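Local atomic coordinates of pre-crRNA processing endonuclease (Streptococcus pyogenes serotype M1, PDB entry 3VZH), a protein that probably processes precursor CRISPR RNA as a Cas5d-type endoribonuclease, serving an adaptive immune system against viruses and other mobile genetic elements. Residues 41-46 against 57-62; 166-171 against 194-199; 173-178 against 204-209. All coordinates share one frame; numbering follows the deposited sequence.

Overall arrangement
The three contacts run from the middle of the protein outward along one curled antiparallel sheet. Contact 1 (41-46 with 57-62) lies about 3 Å from the centre of the chain, where helix 39-49 packs on strand 55-64 of the ferredoxin-like (RRM) core. Next to that strand in the sheet runs 200-213, which carries 204-209 of contact 3, about 12 Å away between centres. Contact 2 (166-171 with 194-199) lies further out, its centre about 18 Å from that of contact 1 and about 17 Å from that of contact 3, which it touches through Thr-194 against Met-173. Contact 1 closes first along the chain; contacts 2 and 3 then alternate, tying the C-terminal strands 167-171, 173-178, 188-197 and 200-213 together and onto the core.

Contact 1: 41-46 against 57-62; sequences ALNGIV and NIVTEV
One water is held by both segments: it donates to Asn-43 OD1 at 2.5 Å from the helix 41-46 and accepts from the backbone N of Val-59, 2.7 Å away in the strand 57-62, with a weak further bond to Asn-57 O. The same Asn-43 OD1 lies 3.7 Å from Val-59 CG2; Asn-43 is the partly exposed residue of an otherwise buried contact. Val-59 meets Leu-42, Asn-43 and Val-46. With CG1 anti to the backbone N (chi1 172°), its two methyls part: CG1 goes toward Leu-42 CB, while CG2 touches Asn-43 OD1 and, on another side, Val-46 CG2 at 3.7 Å. Helix 39-49 here covers one face of the antiparallel sheet, its 41-46 part running at 126° to 57-62; it follows strand 9-15 and leads into 55-64, the first helix of a ferredoxin-like (RRM) βαββαβ core. The strand carries a classic beta bulge, Thr-60 and Glu-61 both facing Lys-100, and this extra residue lets Val-62 point to the helix as Val-59 does. Leu-42 CD1 butts against Val-62 CB at 3.7 Å, the two side chains crossing at about a right angle, and Phe-203 of strand 200-213 touches both. One turn further on, Val-46 CG2 slides past Asn-57 CB at 3.6 Å. The Asn-57 amide is tied back to the helix end, ND2 donating to Asp-47 OD1 and Tyr-50 O.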
ATOM      1  N   ALA A  41      -0.985   5.164   0.749  1.00 23.89           N
ATOM      2  CA  ALA A  41      -0.842   5.086  -0.680  1.00 23.83           C
ATOM      3  C   ALA A  41      -0.976   3.613  -1.076  1.00 22.46           C
ATOM      4  O   ALA A  41      -1.533   3.312  -2.160  1.00 21.79           O
ATOM      5  CB  ALA A  41       0.545   5.522  -1.098  1.00 23.53           C
ATOM      6  N   LEU A  42      -0.449   2.701  -0.260  1.00 22.43           N
ATOM      7  CA  LEU A  42      -0.585   1.303  -0.612  1.00 19.65           C
ATOM      8  C   LEU A  42      -2.028   0.779  -0.541  1.00 20.91           C
ATOM      9  O   LEU A  42      -2.435  -0.014  -1.455  1.00 20.32           O
ATOM     10  CB  LEU A  42       0.303   0.353   0.234  1.00 20.48           C
ATOM     11  CG  LEU A  42       1.762   0.772   0.175  1.00 22.22           C
ATOM     12  CD1 LEU A  42       2.651  -0.188   0.980  1.00 23.40           C
ATOM     13  CD2 LEU A  42       2.205   0.648  -1.288  1.00 23.08           C
ATOM     14  N   ASN A  43      -2.769   1.248   0.475  1.00 23.80           N
ATOM     15  CA  ASN A  43      -4.224   1.001   0.605  1.00 25.10           C
ATOM     16  C   ASN A  43      -4.907   1.464  -0.722  1.00 23.85           C
ATOM     17  O   ASN A  43      -5.774   0.768  -1.220  1.00 22.88           O
ATOM     18  CB  ASN A  43      -4.844   1.845   1.734  1.00 25.76           C
ATOM     19  CG  ASN A  43      -4.426   1.339   3.111  1.00 33.69           C
ATOM     20  OD1 ASN A  43      -3.929   0.211   3.233  1.00 29.13           O
ATOM     21  ND2 ASN A  43      -4.599   2.161   4.136  1.00 30.67           N
ATOM     22  N   GLY A  44      -4.598   2.694  -1.203  1.00 24.06           N
ATOM     23  CA  GLY A  44      -5.070   3.166  -2.483  1.00 23.65           C
ATOM     24  C   GLY A  44      -4.838   2.253  -3.649  1.00 23.79           C
ATOM     25  O   GLY A  44      -5.732   2.094  -4.474  1.00 23.63           O
ATOM     26  N   ILE A  45      -3.612   1.717  -3.759  1.00 20.03           N
ATOM     27  CA  ILE A  45      -3.257   0.852  -4.855  1.00 20.49           C
ATOM     28  C   ILE A  45      -4.010  -0.487  -4.796  1.00 20.71           C
ATOM     29  O   ILE A  45      -4.622  -0.912  -5.836  1.00 21.24           O
ATOM     30  CB  ILE A  45      -1.746   0.627  -4.799  1.00 22.13           C
ATOM     31  CG1 ILE A  45      -1.008   1.949  -5.292  1.00 21.38           C
ATOM     32  CG2 ILE A  45      -1.353  -0.523  -5.688  1.00 20.01           C
ATOM     33  CD1 ILE A  45       0.504   1.951  -4.907  1.00 25.06           C
ATOM     34  N   VAL A  46      -4.072  -1.096  -3.612  1.00 19.96           N
ATOM     35  CA  VAL A  46      -4.836  -2.349  -3.521  1.00 20.03           C
ATOM     36  C   VAL A  46      -6.320  -2.107  -3.747  1.00 19.90           C
ATOM     37  O   VAL A  46      -6.970  -2.864  -4.410  1.00 20.75           O
ATOM     38  CB  VAL A  46      -4.507  -3.184  -2.231  1.00 22.36           C
ATOM     39  CG1 VAL A  46      -2.996  -3.465  -2.197  1.00 22.31           C
ATOM     40  CG2 VAL A  46      -5.044  -2.497  -0.949  1.00 28.34           C
ATOM     41  N   ASN A  57      -9.629  -4.006   2.417  1.00 21.09           N
ATOM     42  CA  ASN A  57      -8.262  -4.518   2.172  1.00 21.50           C
ATOM     43  C   ASN A  57      -7.307  -4.019   3.290  1.00 19.92           C
ATOM     44  O   ASN A  57      -7.360  -2.822   3.665  1.00 22.73           O
ATOM     45  CB  ASN A  57      -7.790  -3.936   0.831  1.00 21.08           C
ATOM     46  CG  ASN A  57      -8.490  -4.603  -0.339  1.00 23.30           C
ATOM     47  OD1 ASN A  57      -8.622  -5.846  -0.380  1.00 23.81           O
ATOM     48  ND2 ASN A  57      -8.882  -3.814  -1.313  1.00 23.79           N
ATOM     49  N   ILE A  58      -6.454  -4.934   3.715  1.00 21.52           N
ATOM     50  CA  ILE A  58      -5.505  -4.722   4.819  1.00 23.31           C
ATOM     51  C   ILE A  58      -4.125  -4.968   4.288  1.00 21.56           C
ATOM     52  O   ILE A  58      -3.732  -6.157   4.054  1.00 21.36           O
ATOM     53  CB  ILE A  58      -5.743  -5.709   5.980  1.00 23.61           C
ATOM     54  CG1 ILE A  58      -7.200  -5.645   6.566  1.00 26.50           C
ATOM     55  CG2 ILE A  58      -4.746  -5.433   7.118  1.00 24.42           C
ATOM     56  CD1 ILE A  58      -7.689  -4.240   6.893  1.00 26.44           C
ATOM     57  N   VAL A  59      -3.360  -3.904   4.124  1.00 21.01           N
ATOM     58  CA  VAL A  59      -1.979  -4.058   3.600  1.00 21.36           C
ATOM     59  C   VAL A  59      -1.084  -4.384   4.793  1.00 22.32           C
ATOM     60  O   VAL A  59      -1.034  -3.603   5.765  1.00 25.06           O
ATOM     61  CB  VAL A  59      -1.443  -2.789   2.870  1.00 20.59           C
ATOM     62  CG1 VAL A  59       0.057  -2.972   2.548  1.00 22.08           C
ATOM     63  CG2 VAL A  59      -2.228  -2.600   1.524  1.00 23.01           C
ATOM     64  N   THR A  60      -0.370  -5.497   4.742  1.00 19.99           N
ATOM     65  CA  THR A  60       0.378  -5.872   5.969  1.00 20.39           C
ATOM     66  C   THR A  60       1.889  -5.685   5.842  1.00 23.19           C
ATOM     67  O   THR A  60       2.610  -5.546   6.867  1.00 23.20           O
ATOM     68  CB  THR A  60       0.119  -7.315   6.410  1.00 24.56           C
ATOM     69  OG1 THR A  60       0.503  -8.223   5.366  1.00 23.50           O
ATOM     70  CG2 THR A  60      -1.356  -7.472   6.805  1.00 24.88           C
ATOM     71  N   GLU A  61       2.390  -5.702   4.614  1.00 22.88           N
ATOM     72  CA  GLU A  61       3.840  -5.703   4.402  1.00 22.33           C
ATOM     73  C   GLU A  61       4.162  -5.162   3.017  1.00 22.49           C
ATOM     74  O   GLU A  61       3.360  -5.388   2.048  1.00 19.86           O
ATOM     75  CB  GLU A  61       4.424  -7.079   4.596  1.00 22.55           C
ATOM     76  CG  GLU A  61       5.917  -7.020   4.870  1.00 25.58           C
ATOM     77  CD  GLU A  61       6.430  -8.388   5.274  1.00 28.06           C
ATOM     78  OE1 GLU A  61       6.596  -9.236   4.415  1.00 26.38           O
ATOM     79  OE2 GLU A  61       6.665  -8.599   6.478  1.00 30.72           O
ATOM     80  N   VAL A  62       5.254  -4.412   2.893  1.00 22.62           N
ATOM     81  CA  VAL A  62       5.786  -4.062   1.534  1.00 22.13           C
ATOM     82  C   VAL A  62       7.270  -4.284   1.443  1.00 22.47           C
ATOM     83  O   VAL A  62       7.978  -4.139   2.464  1.00 20.90           O
ATOM     84  CB  VAL A  62       5.442  -2.595   1.150  1.00 20.35           C
ATOM     85  CG1 VAL A  62       6.055  -1.526   2.138  1.00 22.60           C
ATOM     86  CG2 VAL A  62       5.900  -2.284  -0.307  1.00 20.79           C
TER
HETATM   87  O   HOH W   1      -4.532  -1.557   4.927  1.00 37.20           O

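Contact 2: 166-171 against 194-199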
ATOM      1  N   VAL A 166      20.718  -4.511   5.341  1.00 24.83           N
ATOM      2  CA  VAL A 166      20.796  -3.324   6.158  1.00 25.45           C
ATOM      3  C   VAL A 166      19.420  -2.936   6.587  1.00 25.37           C
ATOM      4  O   VAL A 166      18.439  -3.259   5.884  1.00 26.08           O
ATOM      5  CB  VAL A 166      21.453  -2.081   5.442  1.00 24.91           C
ATOM      6  CG1 VAL A 166      22.896  -2.394   5.005  1.00 28.19           C
ATOM      7  CG2 VAL A 166      20.599  -1.636   4.254  1.00 25.02           C
ATOM      8  N   ASN A 167      19.345  -2.235   7.711  1.00 25.49           N
ATOM      9  CA  ASN A 167      18.094  -1.551   8.121  1.00 24.54           C
ATOM     10  C   ASN A 167      18.237  -0.038   8.093  1.00 25.21           C
ATOM     11  O   ASN A 167      19.302   0.509   8.302  1.00 25.12           O
ATOM     12  CB  ASN A 167      17.681  -1.924   9.537  1.00 27.16           C
ATOM     13  CG  ASN A 167      17.533  -3.445   9.731  1.00 26.41           C
ATOM     14  OD1 ASN A 167      17.434  -4.214   8.780  1.00 27.52           O
ATOM     15  ND2 ASN A 167      17.609  -3.880  11.015  1.00 29.29           N
ATOM     16  N   ILE A 168      17.134   0.602   7.801  1.00 24.02           N
ATOM     17  CA  ILE A 168      17.057   2.068   7.944  1.00 26.46           C
ATOM     18  C   ILE A 168      15.762   2.547   8.563  1.00 25.61           C
ATOM     19  O   ILE A 168      14.699   2.258   8.079  1.00 24.49           O
ATOM     20  CB  ILE A 168      17.356   2.840   6.622  1.00 29.04           C
ATOM     21  CG1 ILE A 168      17.222   4.385   6.772  1.00 32.13           C
ATOM     22  CG2 ILE A 168      16.425   2.468   5.538  1.00 30.34           C
ATOM     23  CD1 ILE A 168      18.020   5.123   5.697  1.00 37.01           C
ATOM     24  N   ASP A 169      15.917   3.346   9.628  1.00 25.37           N
ATOM     25  CA  ASP A 169      14.803   4.037  10.246  1.00 25.52           C
ATOM     26  C   ASP A 169      14.513   5.287   9.456  1.00 27.39           C
ATOM     27  O   ASP A 169      15.321   6.246   9.395  1.00 27.47           O
ATOM     28  CB  ASP A 169      15.206   4.329  11.711  1.00 26.21           C
ATOM     29  CG  ASP A 169      14.037   4.878  12.566  1.00 30.20           C
ATOM     30  OD1 ASP A 169      14.088   4.698  13.787  1.00 34.17           O
ATOM     31  OD2 ASP A 169      13.110   5.468  12.017  1.00 34.23           O
ATOM     32  N   LEU A 170      13.335   5.313   8.831  1.00 27.23           N
ATOM     33  CA  LEU A 170      12.901   6.432   8.044  1.00 26.68           C
ATOM     34  C   LEU A 170      12.225   7.494   8.929  1.00 27.31           C
ATOM     35  O   LEU A 170      11.852   8.511   8.423  1.00 28.93           O
ATOM     36  CB  LEU A 170      11.998   5.935   6.874  1.00 29.22           C
ATOM     37  CG  LEU A 170      12.774   4.987   5.907  1.00 31.26           C
ATOM     38  CD1 LEU A 170      11.840   4.267   4.977  1.00 34.87           C
ATOM     39  CD2 LEU A 170      13.802   5.699   5.116  1.00 30.55           C
ATOM     40  N   GLY A 171      12.150   7.288  10.261  1.00 28.21           N
ATOM     41  CA  GLY A 171      11.587   8.375  11.150  1.00 26.91           C
ATOM     42  C   GLY A 171      10.099   8.341  11.085  1.00 27.99           C
ATOM     43  O   GLY A 171       9.505   7.392  10.585  1.00 30.26           O
ATOM     44  N   THR A 194       8.823   4.426  11.178  1.00 26.45           N
ATOM     45  CA  THR A 194       8.717   3.458  10.093  1.00 25.95           C
ATOM     46  C   THR A 194      10.145   2.934   9.804  1.00 24.45           C
ATOM     47  O   THR A 194      11.011   3.719   9.447  1.00 27.39           O
ATOM     48  CB  THR A 194       8.010   4.132   8.857  1.00 25.36           C
ATOM     49  OG1 THR A 194       6.652   4.579   9.217  1.00 28.75           O
ATOM     50  CG2 THR A 194       7.993   3.150   7.620  1.00 30.92           C
ATOM     51  N   VAL A 195      10.436   1.648   9.984  1.00 24.07           N
ATOM     52  CA  VAL A 195      11.775   1.129   9.812  1.00 24.47           C
ATOM     53  C   VAL A 195      11.725   0.120   8.692  1.00 24.21           C
ATOM     54  O   VAL A 195      10.872  -0.737   8.663  1.00 23.92           O
ATOM     55  CB  VAL A 195      12.278   0.415  11.093  1.00 25.18           C
ATOM     56  CG1 VAL A 195      13.701  -0.083  10.942  1.00 26.98           C
ATOM     57  CG2 VAL A 195      12.209   1.404  12.265  1.00 28.79           C
ATOM     58  N   MET A 196      12.607   0.292   7.717  1.00 23.47           N
ATOM     59  CA  MET A 196      12.749  -0.641   6.597  1.00 23.26           C
ATOM     60  C   MET A 196      13.886  -1.631   6.893  1.00 23.22           C
ATOM     61  O   MET A 196      15.055  -1.211   7.007  1.00 23.18           O
ATOM     62  CB  MET A 196      13.011   0.181   5.313  1.00 22.30           C
ATOM     63  CG  MET A 196      12.968  -0.687   4.047  1.00 23.54           C
ATOM     64  SD  MET A 196      13.258   0.200   2.516  1.00 24.44           S
ATOM     65  CE  MET A 196      14.958   0.836   2.705  1.00 26.44           C
ATOM     66  N   LYS A 197      13.568  -2.930   7.003  1.00 25.12           N
ATOM     67  CA  LYS A 197      14.546  -3.933   7.452  1.00 25.77           C
ATOM     68  C   LYS A 197      14.767  -4.865   6.304  1.00 26.38           C
ATOM     69  O   LYS A 197      13.826  -5.549   5.867  1.00 25.07           O
ATOM     70  CB  LYS A 197      14.000  -4.733   8.670  1.00 29.72           C
ATOM     71  CG  LYS A 197      13.707  -3.817   9.884  1.00 32.65           C
ATOM     72  CD  LYS A 197      13.116  -4.623  11.037  1.00 38.66           C
ATOM     73  CE  LYS A 197      13.073  -3.800  12.316  1.00 41.87           C
ATOM     74  NZ  LYS A 197      11.882  -4.301  13.061  1.00 43.77           N
ATOM     75  N   ASN A 198      15.987  -4.890   5.731  1.00 25.64           N
ATOM     76  CA  ASN A 198      16.271  -5.645   4.552  1.00 27.94           C
ATOM     77  C   ASN A 198      15.372  -5.290   3.398  1.00 26.89           C
ATOM     78  O   ASN A 198      15.017  -6.183   2.595  1.00 26.19           O
ATOM     79  CB  ASN A 198      16.191  -7.145   4.879  1.00 28.48           C
ATOM     80  CG  ASN A 198      17.167  -7.532   6.001  1.00 30.99           C
ATOM     81  OD1 ASN A 198      18.327  -7.250   5.898  1.00 29.76           O
ATOM     82  ND2 ASN A 198      16.679  -8.191   7.045  1.00 32.01           N
ATOM     83  N   GLY A 199      14.950  -4.043   3.364  1.00 25.53           N
ATOM     84  CA  GLY A 199      13.975  -3.604   2.357  1.00 24.72           C
ATOM     85  C   GLY A 199      12.493  -3.818   2.684  1.00 24.15           C
ATOM     86  O   GLY A 199      11.633  -3.457   1.855  1.00 22.50           O
TER
HETATM   87  O   HOH W   2      16.312  -1.783   4.528  1.00 24.87           O
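Ile-168 and Met-196 face each other as a hydrogen-bonded pair in an antiparallel beta ladder, whose strand 188-197 pairs first with 173-178 and then with 167-171. Two bonds of 2.9 Å, Ile-168 N to Met-196 O and Met-196 N to Ile-168 O, close the ring between them. Met-196 leaves the backbone extended and bends only at its last torsion (chi3 63°), which carries CE to Ile-168 CG2 at 3.6 Å; the two chains lie obliquely across each other. Leu-170 CD1 also comes near Met-196 CB, more loosely. Met-196 is the buried member, touched besides by Val-36, Tyr-163 and Ile-201, whereas Ile-168 lies at the surface. On the other face of the ladder stand the non-hydrogen-bonded pairs. The Asp-169 carboxylate crosses Val-195 obliquely, CG 3.9 Å from Val-195 CG2, and turns OD2 back on its own strand to accept from Gly-171 N at 2.7 Å, an Asx turn. At the other pair, Asn-167 lies obliquely against the base of the Lys-197 side chain. Around the Asx turn two more backbone bonds follow, Leu-170 N to Thr-194 O and Thr-194 N to Gly-171 O. At the opposite end Asn-198 N donates to Val-166 O at 2.9 Å, and a water donates to Val-166 O and Met-196 O while accepting from Gly-199 N at 2.9 Å.

Contact 3: 173-178 against 204-209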
ATOM      1  N   MET A 173       6.491   8.769   9.794  1.00 28.88           N
ATOM      2  CA  MET A 173       5.813   8.878   8.487  1.00 25.40           C
ATOM      3  C   MET A 173       4.327   8.901   8.712  1.00 27.18           C
ATOM      4  O   MET A 173       3.800   8.176   9.595  1.00 26.67           O
ATOM      5  CB  MET A 173       6.148   7.627   7.631  1.00 26.38           C
ATOM      6  CG  MET A 173       7.542   7.759   7.034  1.00 27.79           C
ATOM      7  SD  MET A 173       7.941   6.452   5.812  1.00 28.44           S
ATOM      8  CE  MET A 173       6.747   7.044   4.600  1.00 25.45           C
ATOM      9  N   PHE A 174       3.617   9.689   7.921  1.00 27.18           N
ATOM     10  CA  PHE A 174       2.170   9.504   7.786  1.00 29.98           C
ATOM     11  C   PHE A 174       1.841   8.021   7.565  1.00 31.38           C
ATOM     12  O   PHE A 174       2.499   7.324   6.768  1.00 30.81           O
ATOM     13  CB  PHE A 174       1.644  10.370   6.653  1.00 32.21           C
ATOM     14  CG  PHE A 174       0.180  10.246   6.427  1.00 31.14           C
ATOM     15  CD1 PHE A 174      -0.288   9.645   5.267  1.00 31.09           C
ATOM     16  CD2 PHE A 174      -0.742  10.713   7.360  1.00 32.94           C
ATOM     17  CE1 PHE A 174      -1.668   9.496   5.044  1.00 36.32           C
ATOM     18  CE2 PHE A 174      -2.126  10.598   7.135  1.00 37.56           C
ATOM     19  CZ  PHE A 174      -2.588   9.981   5.962  1.00 34.38           C
ATOM     20  N   HIS A 175       0.848   7.519   8.322  1.00 27.98           N
ATOM     21  CA  HIS A 175       0.394   6.139   8.207  1.00 29.94           C
ATOM     22  C   HIS A 175      -0.920   6.148   7.450  1.00 31.94           C
ATOM     23  O   HIS A 175      -0.990   5.631   6.344  1.00 32.11           O
ATOM     24  CB  HIS A 175       0.150   5.593   9.605  1.00 30.58           C
ATOM     25  CG  HIS A 175      -0.315   4.149   9.666  1.00 30.72           C
ATOM     26  ND1 HIS A 175      -1.614   3.792   9.536  1.00 30.87           N
ATOM     27  CD2 HIS A 175       0.399   2.964   9.939  1.00 28.50           C
ATOM     28  CE1 HIS A 175      -1.714   2.437   9.692  1.00 31.29           C
ATOM     29  NE2 HIS A 175      -0.487   1.956   9.972  1.00 28.24           N
ATOM     30  N   SER A 176      -1.965   6.737   8.033  1.00 30.27           N
ATOM     31  CA  SER A 176      -3.274   6.795   7.374  1.00 36.99           C
ATOM     32  C   SER A 176      -4.222   7.684   8.129  1.00 37.68           C
ATOM     33  O   SER A 176      -3.920   8.118   9.241  1.00 34.78           O
ATOM     34  CB  SER A 176      -3.887   5.391   7.219  1.00 41.67           C
ATOM     35  OG  SER A 176      -3.820   4.636   8.415  1.00 38.49           O
ATOM     36  N   PHE A 177      -5.335   8.031   7.483  1.00 37.26           N
ATOM     37  CA  PHE A 177      -6.450   8.647   8.164  1.00 38.47           C
ATOM     38  C   PHE A 177      -7.473   7.653   8.696  1.00 39.41           C
ATOM     39  O   PHE A 177      -7.620   6.551   8.124  1.00 39.11           O
ATOM     40  CB  PHE A 177      -7.217   9.545   7.197  1.00 42.22           C
ATOM     41  CG  PHE A 177      -6.490  10.769   6.793  1.00 45.55           C
ATOM     42  CD1 PHE A 177      -6.297  11.808   7.703  1.00 44.12           C
ATOM     43  CD2 PHE A 177      -6.076  10.930   5.476  1.00 47.55           C
ATOM     44  CE1 PHE A 177      -5.647  12.966   7.325  1.00 46.67           C
ATOM     45  CE2 PHE A 177      -5.448  12.093   5.077  1.00 47.56           C
ATOM     46  CZ  PHE A 177      -5.230  13.111   6.009  1.00 45.25           C
ATOM     47  N   ALA A 178      -8.194   8.090   9.748  1.00 38.64           N
ATOM     48  CA  ALA A 178      -9.454   7.496  10.227  1.00 41.54           C
ATOM     49  C   ALA A 178     -10.638   8.423   9.847  1.00 46.87           C
ATOM     50  O   ALA A 178     -10.580   9.641  10.055  1.00 49.63           O
ATOM     51  CB  ALA A 178      -9.440   7.301  11.739  1.00 42.63           C
ATOM     52  N   LYS A 204       2.277  -1.458  11.110  1.00 31.45           N
ATOM     53  CA  LYS A 204       1.499  -1.461  12.345  1.00 29.39           C
ATOM     54  C   LYS A 204       0.036  -1.184  11.978  1.00 32.40           C
ATOM     55  O   LYS A 204      -0.286  -0.580  10.934  1.00 32.31           O
ATOM     56  CB  LYS A 204       2.025  -0.356  13.313  1.00 32.99           C
ATOM     57  CG  LYS A 204       3.384  -0.689  13.929  1.00 35.08           C
ATOM     58  CD  LYS A 204       3.786   0.229  15.083  1.00 38.52           C
ATOM     59  CE  LYS A 204       4.914  -0.501  15.793  1.00 37.27           C
ATOM     60  NZ  LYS A 204       5.993   0.378  16.252  1.00 43.49           N
ATOM     61  N   ALA A 205      -0.878  -1.615  12.833  1.00 30.17           N
ATOM     62  CA  ALA A 205      -2.254  -1.245  12.654  1.00 31.50           C
ATOM     63  C   ALA A 205      -2.403   0.229  13.074  1.00 32.95           C
ATOM     64  O   ALA A 205      -1.554   0.785  13.823  1.00 32.48           O
ATOM     65  CB  ALA A 205      -3.195  -2.121  13.469  1.00 37.35           C
ATOM     66  N   GLN A 206      -3.429   0.893  12.566  1.00 35.85           N
ATOM     67  CA  GLN A 206      -3.579   2.289  12.892  1.00 35.95           C
ATOM     68  C   GLN A 206      -3.464   2.500  14.391  1.00 35.02           C
ATOM     69  O   GLN A 206      -2.843   3.459  14.857  1.00 36.63           O
ATOM     70  CB  GLN A 206      -4.972   2.793  12.454  1.00 40.42           C
ATOM     71  CG  GLN A 206      -5.102   3.238  11.017  1.00 42.27           C
ATOM     72  CD  GLN A 206      -6.429   4.003  10.777  1.00 43.58           C
ATOM     73  OE1 GLN A 206      -7.387   3.915  11.560  1.00 45.22           O
ATOM     74  NE2 GLN A 206      -6.476   4.746   9.699  1.00 42.71           N
ATOM     75  N   SER A 207      -4.167   1.669  15.165  1.00 37.97           N
ATOM     76  CA  SER A 207      -4.342   1.977  16.598  1.00 38.07           C
ATOM     77  C   SER A 207      -3.018   1.744  17.343  1.00 36.35           C
ATOM     78  O   SER A 207      -2.864   2.142  18.502  1.00 36.62           O
ATOM     79  CB  SER A 207      -5.519   1.163  17.194  1.00 42.12           C
ATOM     80  OG  SER A 207      -5.155  -0.195  17.151  1.00 42.94           O
ATOM     81  N   GLU A 208      -2.040   1.099  16.678  1.00 32.64           N
ATOM     82  CA  GLU A 208      -0.739   0.856  17.287  1.00 32.35           C
ATOM     83  C   GLU A 208       0.307   1.974  16.940  1.00 30.94           C
ATOM     84  O   GLU A 208       1.519   1.843  17.276  1.00 30.64           O
ATOM     85  CB  GLU A 208      -0.178  -0.457  16.743  1.00 33.44           C
ATOM     86  CG  GLU A 208      -0.904  -1.679  17.295  1.00 35.39           C
ATOM     87  CD  GLU A 208      -0.764  -2.884  16.397  1.00 39.54           C
ATOM     88  OE1 GLU A 208       0.056  -2.887  15.428  1.00 38.21           O
ATOM     89  OE2 GLU A 208      -1.552  -3.831  16.635  1.00 46.60           O
ATOM     90  N   CYS A 209      -0.147   3.006  16.230  1.00 30.19           N
ATOM     91  CA  CYS A 209       0.779   4.068  15.784  1.00 30.11           C
ATOM     92  C   CYS A 209       1.282   4.935  16.970  1.00 31.08           C
ATOM     93  O   CYS A 209       0.594   5.070  17.991  1.00 31.41           O
ATOM     94  CB  CYS A 209       0.120   4.977  14.743  1.00 29.45           C
ATOM     95  SG  CYS A 209       0.048   4.195  13.070  1.00 32.07           S
TER
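Ser-176 and Gln-206 bring the strand 173-178 and the short 3-10 turn 206-208 closest, yet their CA atoms stay 7.1 Å apart, so side chains make the join. A classic beta bulge, His-175 and Ser-176 both facing Tyr-190, points these two neighbours alike toward 204-209. His-175 NE2 donates to Lys-204 O at 2.7 Å (161° at the hydrogen); the oxygen lies in the imidazole plane, while the nitrogen approaches from above the plane of the carbonyl. At the other ring nitrogen, also in plane, ND1 shares a 2.6 Å hydrogen bond with Ser-176 OG, so the ring is pinned at both nitrogens. Cys-209 SG sits over one face, 3.6 Å from the ring centroid and shifted toward the CG-CD2 rim. Gln-206 reaches out extended beyond CG, crossing His-175 obliquely, and its NE2 donates to Ser-176 OG at 3.0 Å, with the oxygen in the amide plane, and weakly to Phe-177 O at 2.7 Å. Ser-176 OG thus links the imidazole to the amide. Strand 188-197 lies between strands 173-178 and 200-213 in the sheet, the latter broken at 204-209; its Tyr-190 touches Ala-178 and Gln-206, while Arg-39 and Gln-40 of helix 39-49 pack against His-175 and Ser-176.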